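Local atomic coordinates of beta-galactosidase/beta-glucuronidase (Faecalibacterium prausnitzii L2-6, PDB entry 6MVF), a protein that probably hydrolyses beta-glucuronides, as a family 2 glycoside hydrolase, and binds flavin mononucleotide. Residues 617-620 with 626-629; 516-521 with 572-577; 491-496 with 585-590. All blocks are in the same frame, centred on the assembly; numbering follows the deposited sequence.

Contact 1 (617-620 with 626-629); sequences GTQT and KFDV
Lys626 and Phe627 face Gln619 and Gly617 across the two sheets of a C-terminal beta sandwich, whose strands 614-620 and 624-629 follow each other in the chain but belong to different sheets. The segment axes run nearly antiparallel, 8.5 Å apart. At Lys626 the backbone does the work. Its O accepts a nearly straight hydrogen bond (175°) from Gln619 NE2 at 2.6 Å; the donor lies above the carbonyl plane, although the carbonyl oxygen lies in the plane of the glutamine amide. A water completes the clasp, giving a hydrogen to Gln619 OE1 and accepting one from Lys626 N at 3.0 Å. The Lys626 CB points away from the other strand. Phe627 follows, its CG beside the backbone N (chi1 -59°), which turns the buried ring toward Gln619 and Gly617; Val607, Leu609 and Val600 also pack on it, as suits an aromatic between sheets. Gln619 NE2 rests over one face, 3.6 Å from Phe627 CD2. A leucine in place of Gln619 would probably deprive the Lys626 carbonyl and the water of their amide partner. Gly617, with no side chain to press on the ring, brings its O within 3.3 Å of Phe627 CE2, obliquely.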
ATOM      1  N   GLY A 617      42.917 -21.265  12.497  1.00 39.79           N
ATOM      2  CA  GLY A 617      43.008 -21.351  13.945  1.00 31.97           C
ATOM      3  C   GLY A 617      41.698 -20.980  14.599  1.00 35.06           C
ATOM      4  O   GLY A 617      40.774 -20.461  13.969  1.00 33.95           O
ATOM      5  N   THR A 618      41.634 -21.261  15.896  1.00 38.68           N
ATOM      6  CA  THR A 618      40.503 -20.890  16.734  1.00 37.29           C
ATOM      7  C   THR A 618      40.992 -19.984  17.852  1.00 36.24           C
ATOM      8  O   THR A 618      41.983 -20.297  18.516  1.00 39.68           O
ATOM      9  CB  THR A 618      39.822 -22.128  17.313  1.00 33.75           C
ATOM     10  OG1 THR A 618      39.414 -22.962  16.228  1.00 42.51           O
ATOM     11  CG2 THR A 618      38.600 -21.745  18.137  1.00 26.49           C
ATOM     12  N   GLN A 619      40.300 -18.869  18.062  1.00 35.00           N
ATOM     13  CA  GLN A 619      40.627 -17.960  19.146  1.00 31.20           C
ATOM     14  C   GLN A 619      39.395 -17.667  19.985  1.00 38.55           C
ATOM     15  O   GLN A 619      38.273 -17.584  19.466  1.00 37.06           O
ATOM     16  CB  GLN A 619      41.192 -16.654  18.619  1.00 38.81           C
ATOM     17  CG  GLN A 619      42.679 -16.675  18.379  1.00 35.33           C
ATOM     18  CD  GLN A 619      43.134 -15.410  17.701  1.00 42.09           C
ATOM     19  OE1 GLN A 619      42.832 -14.302  18.165  1.00 43.09           O
ATOM     20  NE2 GLN A 619      43.823 -15.555  16.568  1.00 39.32           N
ATOM     21  N   THR A 620      39.617 -17.508  21.287  1.00 35.56           N
ATOM     22  CA  THR A 620      38.618 -16.982  22.208  1.00 33.40           C
ATOM     23  C   THR A 620      39.117 -15.626  22.676  1.00 31.57           C
ATOM     24  O   THR A 620      40.235 -15.514  23.187  1.00 38.91           O
ATOM     25  CB  THR A 620      38.376 -17.927  23.391  1.00 34.27           C
ATOM     26  OG1 THR A 620      37.914 -19.195  22.894  1.00 34.06           O
ATOM     27  CG2 THR A 620      37.330 -17.339  24.361  1.00 28.35           C
ATOM     28  N   LYS A 626      42.552 -11.565  15.823  1.00 33.97           N
ATOM     29  CA  LYS A 626      43.561 -11.391  14.783  1.00 36.23           C
ATOM     30  C   LYS A 626      44.204 -12.736  14.463  1.00 34.95           C
ATOM     31  O   LYS A 626      44.661 -13.441  15.364  1.00 40.50           O
ATOM     32  CB  LYS A 626      44.612 -10.363  15.214  1.00 36.32           C
ATOM     33  CG  LYS A 626      44.002  -9.055  15.703  1.00 41.58           C
ATOM     34  CD  LYS A 626      45.048  -8.094  16.293  1.00 44.52           C
ATOM     35  CE  LYS A 626      44.371  -7.080  17.223  1.00 55.18           C
ATOM     36  NZ  LYS A 626      44.902  -5.682  17.123  1.00 54.92           N
ATOM     37  N   PHE A 627      44.224 -13.096  13.186  1.00 31.97           N
ATOM     38  CA  PHE A 627      44.813 -14.351  12.728  1.00 34.31           C
ATOM     39  C   PHE A 627      45.942 -14.052  11.752  1.00 35.74           C
ATOM     40  O   PHE A 627      45.834 -13.144  10.919  1.00 38.14           O
ATOM     41  CB  PHE A 627      43.775 -15.248  12.031  1.00 32.07           C
ATOM     42  CG  PHE A 627      42.599 -15.613  12.883  1.00 30.99           C
ATOM     43  CD1 PHE A 627      41.538 -14.723  13.046  1.00 30.47           C
ATOM     44  CD2 PHE A 627      42.539 -16.853  13.509  1.00 26.16           C
ATOM     45  CE1 PHE A 627      40.438 -15.052  13.818  1.00 28.81           C
ATOM     46  CE2 PHE A 627      41.440 -17.200  14.289  1.00 28.83           C
ATOM     47  CZ  PHE A 627      40.383 -16.296  14.437  1.00 31.27           C
ATOM     48  N   ASP A 628      47.030 -14.803  11.853  1.00 35.59           N
ATOM     49  CA  ASP A 628      48.116 -14.707  10.886  1.00 38.48           C
ATOM     50  C   ASP A 628      47.920 -15.813   9.870  1.00 35.41           C
ATOM     51  O   ASP A 628      47.958 -16.996  10.224  1.00 36.55           O
ATOM     52  CB  ASP A 628      49.484 -14.826  11.552  1.00 39.31           C
ATOM     53  CG  ASP A 628      50.058 -13.477  11.931  1.00 62.65           C
ATOM     54  OD1 ASP A 628      50.292 -12.659  10.999  1.00 63.36           O
ATOM     55  OD2 ASP A 628      50.250 -13.231  13.154  1.00 62.11           O
ATOM     56  N   VAL A 629      47.701 -15.437   8.616  1.00 31.20           N
ATOM     57  CA  VAL A 629      47.279 -16.389   7.597  1.00 35.68           C
ATOM     58  C   VAL A 629      48.320 -16.437   6.491  1.00 30.63           C
ATOM     59  O   VAL A 629      48.691 -15.398   5.935  1.00 34.36           O
ATOM     60  CB  VAL A 629      45.893 -16.031   7.031  1.00 37.74           C
ATOM     61  CG1 VAL A 629      45.461 -17.091   6.002  1.00 35.49           C
ATOM     62  CG2 VAL A 629      44.852 -15.852   8.183  1.00 26.63           C
TER
HETATM   63  O   HOH W   1      43.181 -11.878  18.764  1.00 43.26           O

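Contact 2 (516-521 with 572-577); sequences YMAQAF and QAYWAK
Gln519 reaches Tyr574 by setting CG anti to its own backbone N (chi1 -176°) and then bending at chi2 (63°), while the tyrosine, with chi1 at -93°, holds its ring out toward helix 507-522. The two residues belong to neighbouring outer helices of the TIM barrel: helix 507-522 is the crossover joining parallel strands 482-487 and 529-532, and helix 566-575 comes after 529-532. Tyr574 OH donates a hydrogen bond of 2.7 Å to Gln519 OE1. The hydroxyl lies in the carbonyl plane on a lone pair of the amide oxygen, and that oxygen lies at the edge of the phenol ring, in its plane. The side chains cross at about a right angle, with amide and ring planes 60° apart. The other end of the amide is also held, since Gln519 NE2 is hydrogen-bonded to Asp523 OD1, just past the end of the helix, which should limit flipping of the group.

Ala518 meets the same ring from a different direction. Its CB sits over the centre of one face, 3.7 Å from the Tyr574 ring centroid, in a CH-pi contact. A methyl group suits this place because it lets the flat ring lie close to the helix backbone; the CA atoms of Ala518 and Tyr574 are 6.9 Å apart. Tyr574 thus joins apolar packing on its face with a polar link at its tip, fitting for a partly exposed residue. Beside it a water bridges the helices, donating to Ala518 O at 3.0 Å and accepting from Trp575 NE1, in the plane of the indole at its edge.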
ATOM      1  N   TYR A 516      40.469   0.834  19.836  1.00 34.37           N
ATOM      2  CA  TYR A 516      40.897   1.305  21.150  1.00 31.59           C
ATOM      3  C   TYR A 516      39.770   2.053  21.861  1.00 28.89           C
ATOM      4  O   TYR A 516      39.519   1.820  23.046  1.00 33.03           O
ATOM      5  CB  TYR A 516      42.152   2.179  21.020  1.00 25.98           C
ATOM      6  CG  TYR A 516      42.635   2.809  22.321  1.00 24.76           C
ATOM      7  CD1 TYR A 516      41.998   3.931  22.852  1.00 25.65           C
ATOM      8  CD2 TYR A 516      43.735   2.293  23.010  1.00 24.43           C
ATOM      9  CE1 TYR A 516      42.425   4.519  24.034  1.00 29.14           C
ATOM     10  CE2 TYR A 516      44.189   2.884  24.191  1.00 26.81           C
ATOM     11  CZ  TYR A 516      43.517   3.997  24.699  1.00 34.40           C
ATOM     12  OH  TYR A 516      43.920   4.601  25.868  1.00 32.83           O
ATOM     13  N   MET A 517      39.081   2.954  21.157  1.00 28.71           N
ATOM     14  CA  MET A 517      38.091   3.807  21.815  1.00 27.69           C
ATOM     15  C   MET A 517      36.881   3.009  22.284  1.00 30.28           C
ATOM     16  O   MET A 517      36.340   3.278  23.364  1.00 34.10           O
ATOM     17  CB  MET A 517      37.648   4.927  20.878  1.00 26.09           C
ATOM     18  CG  MET A 517      38.781   5.834  20.455  1.00 33.74           C
ATOM     19  SD  MET A 517      39.558   6.663  21.867  1.00 34.55           S
ATOM     20  CE  MET A 517      38.312   7.890  22.280  1.00 27.21           C
ATOM     21  N   ALA A 518      36.420   2.058  21.473  1.00 22.56           N
ATOM     22  CA  ALA A 518      35.310   1.206  21.875  1.00 26.76           C
ATOM     23  C   ALA A 518      35.589   0.566  23.221  1.00 30.33           C
ATOM     24  O   ALA A 518      34.727   0.545  24.106  1.00 27.88           O
ATOM     25  CB  ALA A 518      35.061   0.121  20.818  1.00 27.31           C
ATOM     26  N   GLN A 519      36.806   0.040  23.388  1.00 27.77           N
ATOM     27  CA  GLN A 519      37.193  -0.600  24.634  1.00 26.60           C
ATOM     28  C   GLN A 519      37.455   0.430  25.736  1.00 27.47           C
ATOM     29  O   GLN A 519      37.155   0.171  26.904  1.00 24.88           O
ATOM     30  CB  GLN A 519      38.424  -1.482  24.383  1.00 25.75           C
ATOM     31  CG  GLN A 519      38.861  -2.271  25.597  1.00 22.36           C
ATOM     32  CD  GLN A 519      37.795  -3.242  26.021  1.00 35.14           C
ATOM     33  OE1 GLN A 519      37.270  -3.987  25.186  1.00 31.49           O
ATOM     34  NE2 GLN A 519      37.427  -3.217  27.314  1.00 27.77           N
ATOM     35  N   ALA A 520      37.994   1.601  25.382  1.00 23.80           N
ATOM     36  CA  ALA A 520      38.208   2.660  26.367  1.00 31.45           C
ATOM     37  C   ALA A 520      36.901   3.083  27.032  1.00 30.36           C
ATOM     38  O   ALA A 520      36.853   3.258  28.256  1.00 27.08           O
ATOM     39  CB  ALA A 520      38.884   3.871  25.712  1.00 22.91           C
ATOM     40  N   PHE A 521      35.832   3.258  26.244  1.00 28.00           N
ATOM     41  CA  PHE A 521      34.572   3.702  26.838  1.00 32.39           C
ATOM     42  C   PHE A 521      33.836   2.571  27.530  1.00 27.71           C
ATOM     43  O   PHE A 521      33.160   2.808  28.529  1.00 31.02           O
ATOM     44  CB  PHE A 521      33.685   4.369  25.792  1.00 28.08           C
ATOM     45  CG  PHE A 521      34.247   5.661  25.297  1.00 26.99           C
ATOM     46  CD1 PHE A 521      34.506   6.694  26.187  1.00 27.00           C
ATOM     47  CD2 PHE A 521      34.564   5.833  23.961  1.00 25.04           C
ATOM     48  CE1 PHE A 521      35.053   7.889  25.753  1.00 32.07           C
ATOM     49  CE2 PHE A 521      35.102   7.030  23.509  1.00 32.73           C
ATOM     50  CZ  PHE A 521      35.352   8.066  24.406  1.00 34.83           C
ATOM     51  N   GLN A 572      29.579  -2.380  16.076  1.00 24.20           N
ATOM     52  CA  GLN A 572      28.499  -3.353  16.053  1.00 25.00           C
ATOM     53  C   GLN A 572      28.816  -4.530  16.959  1.00 28.05           C
ATOM     54  O   GLN A 572      27.969  -4.955  17.754  1.00 27.06           O
ATOM     55  CB  GLN A 572      28.220  -3.835  14.635  1.00 26.75           C
ATOM     56  CG  GLN A 572      26.877  -4.524  14.555  1.00 22.05           C
ATOM     57  CD  GLN A 572      26.493  -4.922  13.148  1.00 30.75           C
ATOM     58  OE1 GLN A 572      27.267  -5.575  12.437  1.00 27.09           O
ATOM     59  NE2 GLN A 572      25.276  -4.533  12.734  1.00 31.47           N
ATOM     60  N   ALA A 573      30.040  -5.056  16.875  1.00 24.21           N
ATOM     61  CA  ALA A 573      30.435  -6.128  17.789  1.00 28.69           C
ATOM     62  C   ALA A 573      30.444  -5.666  19.256  1.00 25.74           C
ATOM     63  O   ALA A 573      30.126  -6.452  20.155  1.00 26.63           O
ATOM     64  CB  ALA A 573      31.805  -6.699  17.381  1.00 22.35           C
ATOM     65  N   TYR A 574      30.777  -4.399  19.528  1.00 26.35           N
ATOM     66  CA  TYR A 574      30.846  -3.950  20.915  1.00 25.44           C
ATOM     67  C   TYR A 574      29.485  -3.573  21.486  1.00 32.88           C
ATOM     68  O   TYR A 574      29.323  -3.594  22.708  1.00 32.15           O
ATOM     69  CB  TYR A 574      31.789  -2.755  21.049  1.00 25.61           C
ATOM     70  CG  TYR A 574      33.222  -3.113  21.412  1.00 31.64           C
ATOM     71  CD1 TYR A 574      34.169  -3.428  20.424  1.00 27.26           C
ATOM     72  CD2 TYR A 574      33.635  -3.120  22.740  1.00 26.35           C
ATOM     73  CE1 TYR A 574      35.482  -3.751  20.761  1.00 22.36           C
ATOM     74  CE2 TYR A 574      34.932  -3.449  23.084  1.00 28.26           C
ATOM     75  CZ  TYR A 574      35.851  -3.756  22.095  1.00 29.40           C
ATOM     76  OH  TYR A 574      37.136  -4.080  22.465  1.00 30.33           O
ATOM     77  N   TRP A 575      28.508  -3.248  20.637  1.00 26.33           N
ATOM     78  CA  TRP A 575      27.225  -2.696  21.060  1.00 24.96           C
ATOM     79  C   TRP A 575      26.030  -3.578  20.733  1.00 27.93           C
ATOM     80  O   TRP A 575      25.125  -3.697  21.564  1.00 31.82           O
ATOM     81  CB  TRP A 575      26.995  -1.329  20.402  1.00 22.39           C
ATOM     82  CG  TRP A 575      27.965  -0.261  20.787  1.00 27.23           C
ATOM     83  CD1 TRP A 575      28.874  -0.284  21.818  1.00 21.16           C
ATOM     84  CD2 TRP A 575      28.138   0.999  20.126  1.00 23.59           C
ATOM     85  NE1 TRP A 575      29.588   0.895  21.840  1.00 23.33           N
ATOM     86  CE2 TRP A 575      29.155   1.695  20.812  1.00 24.79           C
ATOM     87  CE3 TRP A 575      27.538   1.597  19.016  1.00 22.35           C
ATOM     88  CZ2 TRP A 575      29.566   2.956  20.435  1.00 21.95           C
ATOM     89  CZ3 TRP A 575      27.953   2.840  18.642  1.00 25.79           C
ATOM     90  CH2 TRP A 575      28.966   3.508  19.347  1.00 24.30           C
ATOM     91  N   ALA A 576      25.977  -4.164  19.534  1.00 22.59           N
ATOM     92  CA  ALA A 576      24.770  -4.840  19.077  1.00 25.38           C
ATOM     93  C   ALA A 576      24.595  -6.166  19.797  1.00 32.85           C
ATOM     94  O   ALA A 576      25.566  -6.805  20.227  1.00 32.52           O
ATOM     95  CB  ALA A 576      24.791  -5.083  17.561  1.00 23.85           C
ATOM     96  N   LYS A 577      23.336  -6.577  19.930  1.00 30.32           N
ATOM     97  CA  LYS A 577      23.041  -7.853  20.562  1.00 29.02           C
ATOM     98  C   LYS A 577      22.777  -8.971  19.564  1.00 29.46           C
ATOM     99  O   LYS A 577      23.072 -10.132  19.875  1.00 27.41           O
ATOM    100  CB  LYS A 577      21.849  -7.706  21.518  1.00 29.99           C
ATOM    101  CG  LYS A 577      22.155  -6.820  22.741  1.00 33.86           C
ATOM    102  CD  LYS A 577      23.548  -7.102  23.321  1.00 35.84           C
ATOM    103  CE  LYS A 577      23.995  -6.025  24.313  1.00 47.93           C
ATOM    104  NZ  LYS A 577      23.404  -6.183  25.682  1.00 53.65           N
TER
HETATM  105  O   HOH W   2      31.857   1.291  23.738  1.00 24.69           O

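Contact 3 (491-496 with 585-590); sequences GIINWH and GRRHAQ
Two type I beta turns, Ile492 to Trp495 and Gly585 to His588, bring the CA atoms of His496 and His588 to 5.8 Å, and Gly585 suits its place by taking a positive phi. His496 lays its ring over the backbone of the opposite turn, with His588 N above the ring centre and Arg587 C nearer the rim. Its NE2 comes within 3.3 Å of Arg587 CB, but donates, weakly, to Ile493 O in its own turn. ND1 bonds to Glu508, a pairing that might help the imidazole hold a second proton. His496 CB, for its part, lies over one face of the His588 ring, 3.9 Å from His588 CG. The two imidazoles are near parallel but slid apart; His588 NE2 turns to Glu657. Arg587, bent at chi3 (-74°), carries its guanidinium past Ile493, whose CD1 lies over one face of it and whose CB is 3.8 Å from Arg587 NE. The aliphatic branch thus packs on the flat cation while NH2 forms a salt bridge with Glu507. Glu507 and Glu508 stand at the start of helix 507-522, while Asn263 and Asn264 of the second subunit meet the 491-496 loop and, in the same chain, the 585-590 loop leads into strand 590-592.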
ATOM      1  N   GLY A 491      38.935   7.800   7.505  1.00 31.85           N
ATOM      2  CA  GLY A 491      39.071   6.538   6.817  1.00 27.31           C
ATOM      3  C   GLY A 491      38.554   6.697   5.398  1.00 30.49           C
ATOM      4  O   GLY A 491      37.379   7.018   5.172  1.00 24.15           O
ATOM      5  N   ILE A 492      39.441   6.508   4.430  1.00 30.57           N
ATOM      6  CA  ILE A 492      39.105   6.611   3.019  1.00 33.11           C
ATOM      7  C   ILE A 492      39.337   5.224   2.436  1.00 27.60           C
ATOM      8  O   ILE A 492      40.463   4.720   2.468  1.00 31.78           O
ATOM      9  CB  ILE A 492      39.934   7.711   2.343  1.00 32.00           C
ATOM     10  CG1 ILE A 492      39.599   9.040   3.048  1.00 29.70           C
ATOM     11  CG2 ILE A 492      39.654   7.781   0.859  1.00 28.18           C
ATOM     12  CD1 ILE A 492      40.223  10.277   2.466  1.00 32.19           C
ATOM     13  N   ILE A 493      38.266   4.566   1.975  1.00 29.58           N
ATOM     14  CA  ILE A 493      38.316   3.100   1.908  1.00 32.73           C
ATOM     15  C   ILE A 493      38.996   2.563   0.646  1.00 31.47           C
ATOM     16  O   ILE A 493      39.070   1.347   0.454  1.00 36.98           O
ATOM     17  CB  ILE A 493      36.919   2.457   2.072  1.00 29.14           C
ATOM     18  CG1 ILE A 493      35.888   3.028   1.097  1.00 32.05           C
ATOM     19  CG2 ILE A 493      36.426   2.597   3.481  1.00 30.94           C
ATOM     20  CD1 ILE A 493      34.493   2.485   1.313  1.00 23.20           C
ATOM     21  N   ASN A 494      39.535   3.432  -0.202  1.00 28.78           N
ATOM     22  CA  ASN A 494      40.440   2.928  -1.233  1.00 33.65           C
ATOM     23  C   ASN A 494      41.908   2.848  -0.788  1.00 37.10           C
ATOM     24  O   ASN A 494      42.686   2.154  -1.459  1.00 30.75           O
ATOM     25  CB  ASN A 494      40.324   3.768  -2.513  1.00 29.66           C
ATOM     26  CG  ASN A 494      40.764   5.200  -2.318  1.00 34.02           C
ATOM     27  OD1 ASN A 494      40.023   6.007  -1.773  1.00 34.04           O
ATOM     28  ND2 ASN A 494      41.978   5.526  -2.770  1.00 30.27           N
ATOM     29  N   TRP A 495      42.308   3.511   0.325  1.00 32.57           N
ATOM     30  CA  TRP A 495      43.667   3.389   0.869  1.00 30.24           C
ATOM     31  C   TRP A 495      43.747   2.231   1.860  1.00 34.95           C
ATOM     32  O   TRP A 495      42.879   2.090   2.729  1.00 35.46           O
ATOM     33  CB  TRP A 495      44.126   4.674   1.569  1.00 28.41           C
ATOM     34  CG  TRP A 495      43.888   5.938   0.819  1.00 27.44           C
ATOM     35  CD1 TRP A 495      43.256   7.053   1.287  1.00 32.54           C
ATOM     36  CD2 TRP A 495      44.272   6.234  -0.536  1.00 25.93           C
ATOM     37  NE1 TRP A 495      43.214   8.024   0.304  1.00 33.56           N
ATOM     38  CE2 TRP A 495      43.829   7.544  -0.821  1.00 23.69           C
ATOM     39  CE3 TRP A 495      44.943   5.517  -1.532  1.00 26.03           C
ATOM     40  CZ2 TRP A 495      44.032   8.147  -2.050  1.00 27.72           C
ATOM     41  CZ3 TRP A 495      45.139   6.112  -2.756  1.00 26.92           C
ATOM     42  CH2 TRP A 495      44.690   7.412  -3.009  1.00 28.70           C
ATOM     43  N   HIS A 496      44.803   1.418   1.742  1.00 38.73           N
ATOM     44  CA  HIS A 496      45.008   0.261   2.613  1.00 37.69           C
ATOM     45  C   HIS A 496      46.488   0.035   2.882  1.00 41.02           C
ATOM     46  O   HIS A 496      47.299   0.007   1.949  1.00 37.28           O
ATOM     47  CB  HIS A 496      44.396  -0.998   2.004  1.00 38.81           C
ATOM     48  CG  HIS A 496      42.929  -0.877   1.787  1.00 36.78           C
ATOM     49  ND1 HIS A 496      42.026  -0.914   2.825  1.00 37.86           N
ATOM     50  CD2 HIS A 496      42.211  -0.649   0.665  1.00 34.91           C
ATOM     51  CE1 HIS A 496      40.808  -0.741   2.348  1.00 42.21           C
ATOM     52  NE2 HIS A 496      40.893  -0.575   1.040  1.00 44.32           N
ATOM     53  N   GLY A 585      38.812  -5.838   6.285  1.00 36.91           N
ATOM     54  CA  GLY A 585      39.801  -5.713   5.238  1.00 31.19           C
ATOM     55  C   GLY A 585      39.421  -6.251   3.876  1.00 37.21           C
ATOM     56  O   GLY A 585      40.322  -6.482   3.059  1.00 30.04           O
ATOM     57  N   ARG A 586      38.122  -6.429   3.588  1.00 30.97           N
ATOM     58  CA  ARG A 586      37.723  -6.960   2.285  1.00 30.01           C
ATOM     59  C   ARG A 586      38.188  -6.056   1.132  1.00 32.56           C
ATOM     60  O   ARG A 586      38.473  -6.556   0.033  1.00 26.70           O
ATOM     61  CB  ARG A 586      36.204  -7.157   2.231  1.00 26.25           C
ATOM     62  CG  ARG A 586      35.493  -5.845   2.054  1.00 34.82           C
ATOM     63  CD  ARG A 586      34.004  -5.932   1.969  1.00 33.25           C
ATOM     64  NE  ARG A 586      33.365  -6.501   3.143  1.00 28.73           N
ATOM     65  CZ  ARG A 586      32.045  -6.537   3.287  1.00 32.54           C
ATOM     66  NH1 ARG A 586      31.274  -6.025   2.333  1.00 27.11           N
ATOM     67  NH2 ARG A 586      31.495  -7.088   4.361  1.00 28.08           N
ATOM     68  N   ARG A 587      38.275  -4.735   1.358  1.00 25.34           N
ATOM     69  CA  ARG A 587      38.777  -3.813   0.346  1.00 28.39           C
ATOM     70  C   ARG A 587      40.300  -3.806   0.268  1.00 34.69           C
ATOM     71  O   ARG A 587      40.854  -3.315  -0.723  1.00 33.78           O
ATOM     72  CB  ARG A 587      38.231  -2.401   0.593  1.00 25.99           C
ATOM     73  CG  ARG A 587      36.744  -2.293   0.268  1.00 24.21           C
ATOM     74  CD  ARG A 587      36.060  -1.055   0.844  1.00 27.13           C
ATOM     75  NE  ARG A 587      35.839  -1.153   2.279  1.00 25.92           N
ATOM     76  CZ  ARG A 587      34.777  -1.707   2.861  1.00 27.79           C
ATOM     77  NH1 ARG A 587      33.788  -2.232   2.136  1.00 34.68           N
ATOM     78  NH2 ARG A 587      34.712  -1.740   4.182  1.00 23.68           N
ATOM     79  N   HIS A 588      40.989  -4.378   1.258  1.00 34.99           N
ATOM     80  CA  HIS A 588      42.399  -4.743   1.103  1.00 38.15           C
ATOM     81  C   HIS A 588      42.455  -6.083   0.359  1.00 34.55           C
ATOM     82  O   HIS A 588      42.893  -7.112   0.879  1.00 34.45           O
ATOM     83  CB  HIS A 588      43.090  -4.795   2.465  1.00 31.90           C
ATOM     84  CG  HIS A 588      44.586  -4.882   2.399  1.00 39.70           C
ATOM     85  ND1 HIS A 588      45.392  -4.634   3.492  1.00 44.14           N
ATOM     86  CD2 HIS A 588      45.423  -5.202   1.380  1.00 39.86           C
ATOM     87  CE1 HIS A 588      46.660  -4.785   3.145  1.00 42.48           C
ATOM     88  NE2 HIS A 588      46.705  -5.133   1.871  1.00 36.13           N
ATOM     89  N   ALA A 589      41.972  -6.041  -0.892  1.00 33.44           N
ATOM     90  CA  ALA A 589      41.679  -7.258  -1.649  1.00 31.16           C
ATOM     91  C   ALA A 589      42.946  -8.028  -2.023  1.00 33.11           C
ATOM     92  O   ALA A 589      42.961  -9.264  -1.991  1.00 33.50           O
ATOM     93  CB  ALA A 589      40.879  -6.904  -2.898  1.00 27.79           C
ATOM     94  N   GLN A 590      44.012  -7.332  -2.388  1.00 37.95           N
ATOM     95  CA  GLN A 590      45.253  -7.969  -2.821  1.00 38.66           C
ATOM     96  C   GLN A 590      46.307  -7.803  -1.732  1.00 36.94           C
ATOM     97  O   GLN A 590      46.673  -6.677  -1.385  1.00 38.23           O
ATOM     98  CB  GLN A 590      45.715  -7.371  -4.150  1.00 32.66           C
ATOM     99  CG  GLN A 590      44.885  -7.849  -5.341  1.00 34.04           C
ATOM    100  CD  GLN A 590      45.013  -6.935  -6.543  1.00 39.55           C
ATOM    101  OE1 GLN A 590      45.483  -5.818  -6.417  1.00 36.18           O
ATOM    102  NE2 GLN A 590      44.583  -7.406  -7.715  1.00 40.90           N
TER

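Contact 3 is fully buried and close to a neighbouring subunit, contact 2 is partly buried between barrel helices, and contact 1 lies at the surface of the C-terminal sandwich. Helix 507-522 connects contacts 2 and 3: it supplies one partner of contact 2 and, at its start, the glutamates that pair with Arg587 and His496 of contact 3. The 621-623 loop of contact 1 reaches back, His622 and Arg623 touching Gln519 and Tyr574. Contacts 1 and 2 each use a glutamine amide, one donating to a backbone carbonyl, the other accepting from a phenol, and each adds a bridging water. Contact 3 relies instead on aliphatic and backbone atoms laid over the faces of flat groups, whose polar ends mostly find partners outside the two segments.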